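PDB 1KCF: cruciform cutting endonuclease 1, mitochondrial from Schizosaccharomyces pombe, which resolves four-way Holliday junctions as a homodimeric mitochondrial endonuclease, cutting at the point of strand exchange after CT and TT sequences. Local coordinates for residues 164-175 with 230-241. Sequence-based numbering, arbitrary orientation.
Sequences LSLSPKSTYSYW and DSALIASGWMRW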
loop_
_atom_site.group_PDB
_atom_site.type_symbol
_atom_site.label_atom_id
_atom_site.label_comp_id
_atom_site.label_asym_id
_atom_site.label_seq_id
_atom_site.Cartn_x
_atom_site.Cartn_y
_atom_site.Cartn_z
ATOM N N LEU A 164 14.412 2.731 -1.806
ATOM C CA LEU A 164 14.497 4.020 -1.140
ATOM C C LEU A 164 13.456 5.011 -1.646
ATOM O O LEU A 164 13.226 5.135 -2.851
ATOM C CB LEU A 164 15.898 4.615 -1.344
ATOM C CG LEU A 164 17.102 3.733 -0.994
ATOM C CD1 LEU A 164 18.369 4.377 -1.532
ATOM C CD2 LEU A 164 17.203 3.537 0.520
ATOM N N SER A 165 12.810 5.702 -0.715
ATOM C CA SER A 165 11.840 6.714 -1.086
ATOM C C SER A 165 12.574 8.041 -0.979
ATOM O O SER A 165 13.279 8.296 0.003
ATOM C CB SER A 165 10.638 6.710 -0.142
ATOM O OG SER A 165 9.861 5.540 -0.324
ATOM N N LEU A 166 12.427 8.872 -2.000
ATOM C CA LEU A 166 13.077 10.162 -2.009
ATOM C C LEU A 166 12.012 11.240 -2.038
ATOM O O LEU A 166 10.898 11.016 -2.514
ATOM C CB LEU A 166 13.976 10.294 -3.240
ATOM C CG LEU A 166 14.909 9.114 -3.523
ATOM C CD1 LEU A 166 15.700 9.396 -4.789
ATOM C CD2 LEU A 166 15.843 8.880 -2.333
ATOM N N SER A 167 12.349 12.409 -1.516
ATOM C CA SER A 167 11.407 13.506 -1.520
ATOM C C SER A 167 11.627 14.300 -2.800
ATOM O O SER A 167 12.762 14.608 -3.166
ATOM C CB SER A 167 11.627 14.415 -0.309
ATOM O OG SER A 167 12.880 15.068 -0.387
ATOM N N PRO A 168 10.541 14.618 -3.512
ATOM C CA PRO A 168 10.671 15.387 -4.752
ATOM C C PRO A 168 11.457 16.674 -4.495
ATOM O O PRO A 168 12.235 17.124 -5.339
ATOM C CB PRO A 168 9.219 15.658 -5.131
ATOM C CG PRO A 168 8.526 14.403 -4.658
ATOM C CD PRO A 168 9.147 14.190 -3.292
ATOM N N LYS A 169 11.247 17.257 -3.316
ATOM C CA LYS A 169 11.921 18.495 -2.933
ATOM C C LYS A 169 13.435 18.360 -3.055
ATOM O O LYS A 169 14.092 19.201 -3.665
ATOM C CB LYS A 169 11.541 18.884 -1.504
ATOM N N SER A 170 13.986 17.299 -2.478
ATOM C CA SER A 170 15.426 17.072 -2.539
ATOM C C SER A 170 15.922 16.956 -3.978
ATOM O O SER A 170 16.975 17.489 -4.326
ATOM C CB SER A 170 15.795 15.805 -1.766
ATOM O OG SER A 170 15.474 15.941 -0.392
ATOM N N THR A 171 15.162 16.252 -4.812
ATOM C CA THR A 171 15.536 16.071 -6.208
ATOM C C THR A 171 15.564 17.410 -6.938
ATOM O O THR A 171 16.588 17.805 -7.492
ATOM C CB THR A 171 14.547 15.129 -6.925
ATOM O OG1 THR A 171 14.566 13.844 -6.292
ATOM C CG2 THR A 171 14.923 14.967 -8.387
ATOM N N TYR A 172 14.433 18.107 -6.918
ATOM C CA TYR A 172 14.288 19.402 -7.582
ATOM C C TYR A 172 15.184 20.486 -6.990
ATOM O O TYR A 172 15.830 21.240 -7.722
ATOM C CB TYR A 172 12.828 19.845 -7.504
ATOM C CG TYR A 172 11.863 18.850 -8.107
ATOM C CD1 TYR A 172 10.611 18.633 -7.534
ATOM C CD2 TYR A 172 12.193 18.138 -9.263
ATOM C CE1 TYR A 172 9.708 17.734 -8.094
ATOM C CE2 TYR A 172 11.296 17.236 -9.837
ATOM C CZ TYR A 172 10.055 17.041 -9.246
ATOM O OH TYR A 172 9.154 16.166 -9.808
ATOM N N SER A 173 15.205 20.569 -5.664
ATOM C CA SER A 173 16.023 21.556 -4.971
ATOM C C SER A 173 17.469 21.376 -5.395
ATOM O O SER A 173 18.193 22.347 -5.625
ATOM C CB SER A 173 15.900 21.369 -3.455
ATOM O OG SER A 173 16.965 22.003 -2.767
ATOM N N TYR A 174 17.881 20.119 -5.499
ATOM C CA TYR A 174 19.237 19.801 -5.900
ATOM C C TYR A 174 19.573 20.347 -7.284
ATOM O O TYR A 174 20.548 21.085 -7.454
ATOM C CB TYR A 174 19.456 18.287 -5.899
ATOM C CG TYR A 174 20.762 17.889 -6.548
ATOM C CD1 TYR A 174 21.987 18.131 -5.916
ATOM C CD2 TYR A 174 20.779 17.325 -7.819
ATOM C CE1 TYR A 174 23.196 17.822 -6.545
ATOM C CE2 TYR A 174 21.974 17.014 -8.455
ATOM C CZ TYR A 174 23.177 17.264 -7.818
ATOM O OH TYR A 174 24.353 16.961 -8.468
ATOM N N TRP A 175 18.772 19.978 -8.274
ATOM C CA TRP A 175 19.033 20.416 -9.637
ATOM C C TRP A 175 18.889 21.915 -9.862
ATOM O O TRP A 175 19.590 22.487 -10.695
ATOM C CB TRP A 175 18.148 19.638 -10.616
ATOM C CG TRP A 175 18.601 18.214 -10.785
ATOM C CD1 TRP A 175 17.903 17.083 -10.464
ATOM C CD2 TRP A 175 19.872 17.772 -11.279
ATOM N NE1 TRP A 175 18.660 15.967 -10.724
ATOM C CE2 TRP A 175 19.873 16.360 -11.227
ATOM C CE3 TRP A 175 21.012 18.431 -11.760
ATOM C CZ2 TRP A 175 20.968 15.595 -11.639
ATOM C CZ3 TRP A 175 22.103 17.668 -12.171
ATOM C CH2 TRP A 175 22.069 16.264 -12.106
ATOM N N ASP A 230 11.608 13.680 -15.608
ATOM C CA ASP A 230 11.410 13.562 -14.173
ATOM C C ASP A 230 12.152 12.356 -13.593
ATOM O O ASP A 230 12.927 12.499 -12.646
ATOM C CB ASP A 230 9.923 13.459 -13.850
ATOM C CG ASP A 230 9.581 14.074 -12.512
ATOM O OD1 ASP A 230 9.723 15.311 -12.390
ATOM O OD2 ASP A 230 9.183 13.330 -11.587
ATOM N N SER A 231 11.928 11.169 -14.154
ATOM C CA SER A 231 12.605 9.982 -13.638
ATOM C C SER A 231 14.114 10.041 -13.865
ATOM O O SER A 231 14.888 9.525 -13.058
ATOM C CB SER A 231 12.025 8.699 -14.261
ATOM O OG SER A 231 12.231 8.647 -15.663
ATOM N N ALA A 232 14.539 10.670 -14.958
ATOM C CA ALA A 232 15.965 10.777 -15.246
ATOM C C ALA A 232 16.644 11.675 -14.207
ATOM O O ALA A 232 17.777 11.423 -13.805
ATOM C CB ALA A 232 16.181 11.335 -16.651
ATOM N N LEU A 233 15.949 12.721 -13.769
ATOM C CA LEU A 233 16.506 13.633 -12.767
ATOM C C LEU A 233 16.539 12.970 -11.400
ATOM O O LEU A 233 17.375 13.308 -10.558
ATOM C CB LEU A 233 15.690 14.925 -12.693
ATOM C CG LEU A 233 15.794 15.871 -13.890
ATOM C CD1 LEU A 233 14.706 16.917 -13.800
ATOM C CD2 LEU A 233 17.173 16.520 -13.915
ATOM N N ILE A 234 15.629 12.030 -11.176
ATOM C CA ILE A 234 15.590 11.312 -9.909
ATOM C C ILE A 234 16.820 10.412 -9.809
ATOM O O ILE A 234 17.601 10.518 -8.863
ATOM C CB ILE A 234 14.311 10.449 -9.796
ATOM C CG1 ILE A 234 13.089 11.348 -9.578
ATOM C CG2 ILE A 234 14.444 9.452 -8.656
ATOM C CD1 ILE A 234 11.764 10.590 -9.563
ATOM N N ALA A 235 16.990 9.538 -10.799
ATOM C CA ALA A 235 18.117 8.608 -10.831
ATOM C C ALA A 235 19.466 9.316 -10.852
ATOM O O ALA A 235 20.310 9.072 -9.989
ATOM C CB ALA A 235 18.006 7.694 -12.045
ATOM N N SER A 236 19.673 10.187 -11.838
ATOM C CA SER A 236 20.942 10.894 -11.950
ATOM C C SER A 236 21.197 11.768 -10.729
ATOM O O SER A 236 22.335 11.894 -10.274
ATOM C CB SER A 236 20.985 11.743 -13.225
ATOM O OG SER A 236 20.074 12.824 -13.169
ATOM N N GLY A 237 20.138 12.366 -10.194
ATOM C CA GLY A 237 20.292 13.211 -9.026
ATOM C C GLY A 237 20.786 12.410 -7.835
ATOM O O GLY A 237 21.703 12.823 -7.133
ATOM N N TRP A 238 20.183 11.249 -7.611
ATOM C CA TRP A 238 20.563 10.399 -6.492
ATOM C C TRP A 238 21.974 9.822 -6.649
ATOM O O TRP A 238 22.725 9.701 -5.681
ATOM C CB TRP A 238 19.564 9.252 -6.352
ATOM C CG TRP A 238 19.834 8.366 -5.181
ATOM C CD1 TRP A 238 19.426 8.561 -3.893
ATOM C CD2 TRP A 238 20.572 7.144 -5.191
ATOM N NE1 TRP A 238 19.861 7.527 -3.098
ATOM C CE2 TRP A 238 20.570 6.639 -3.872
ATOM C CE3 TRP A 238 21.238 6.417 -6.185
ATOM C CZ2 TRP A 238 21.202 5.449 -3.521
ATOM C CZ3 TRP A 238 21.871 5.228 -5.837
ATOM C CH2 TRP A 238 21.847 4.757 -4.514
ATOM N N MET A 239 22.327 9.447 -7.870
ATOM C CA MET A 239 23.643 8.882 -8.113
ATOM C C MET A 239 24.730 9.911 -7.855
ATOM O O MET A 239 25.810 9.569 -7.379
ATOM C CB MET A 239 23.731 8.355 -9.541
ATOM C CG MET A 239 22.900 7.104 -9.760
ATOM S SD MET A 239 22.619 6.751 -11.502
ATOM C CE MET A 239 24.267 6.603 -12.066
ATOM N N ARG A 240 24.444 11.173 -8.160
ATOM C CA ARG A 240 25.420 12.224 -7.935
ATOM C C ARG A 240 25.560 12.480 -6.444
ATOM O O ARG A 240 26.655 12.785 -5.969
ATOM C CB ARG A 240 25.018 13.510 -8.666
ATOM C CG ARG A 240 24.971 13.358 -10.184
ATOM C CD ARG A 240 24.816 14.704 -10.890
ATOM N NE ARG A 240 26.068 15.458 -10.919
ATOM C CZ ARG A 240 26.201 16.674 -11.440
ATOM N NH1 ARG A 240 25.159 17.286 -11.983
ATOM N NH2 ARG A 240 27.381 17.279 -11.422
ATOM N N TRP A 241 24.461 12.348 -5.699
ATOM C CA TRP A 241 24.518 12.554 -4.255
ATOM C C TRP A 241 25.483 11.551 -3.657
ATOM O O TRP A 241 26.322 11.900 -2.830
ATOM C CB TRP A 241 23.152 12.352 -3.592
ATOM C CG TRP A 241 22.099 13.319 -4.010
ATOM C CD1 TRP A 241 22.287 14.536 -4.593
ATOM C CD2 TRP A 241 20.682 13.153 -3.869
ATOM N NE1 TRP A 241 21.076 15.140 -4.828
ATOM C CE2 TRP A 241 20.073 14.314 -4.395
ATOM C CE3 TRP A 241 19.867 12.140 -3.348
ATOM C CZ2 TRP A 241 18.682 14.488 -4.418
ATOM C CZ3 TRP A 241 18.481 12.313 -3.372
ATOM C CH2 TRP A 241 17.907 13.479 -3.904
#
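Helix 168-175 crosses helix 230-241 at 80°, their axes 9.7 Å apart at closest approach, with the CA atoms of Thr-171 and Ile-234 the nearest pair. In this RNase H-like fold of the RuvC resolvase family, the first helix follows edge strand 162-165, and the second carries Asp-230, a magnesium ligand along with Asp-46. How an aromatic knob fits a nearly perpendicular helix pair is seen in Trp-175, lodged among Leu-233, Ser-236, Gly-237 and Arg-240. Its indole lies between Tyr-174 CE2 on one face and Leu-233 CD2 on the other, the methyl making a CH-pi contact 3.6 Å from the five-membered-ring centroid. Gly-237 lets the ring come close: a beta carbon there would clash with Trp-175 NE1. A phenylalanine in place of Trp-175 would probably leave Leu-233 O without its cross-helix donor and open a gap beside Ser-236. Tyr-174 offers a face to the indole edge of Trp-241, NE1 foremost, in a T-shaped pair, planes at 88°. Just ahead of helix 168-175, Leu-166 sets both methyls against Trp-238 CD1. Tyr-172 OH donates to the syn lone pair of Asp-230 OD1, which also forms a salt bridge with Arg-191, so helix 168-175 is tied directly to a metal-site carboxylate. Leu-233 O, already accepting from Gly-237 N, takes a second bond from Trp-175 NE1 at 3.0 Å, nearly straight at 164°.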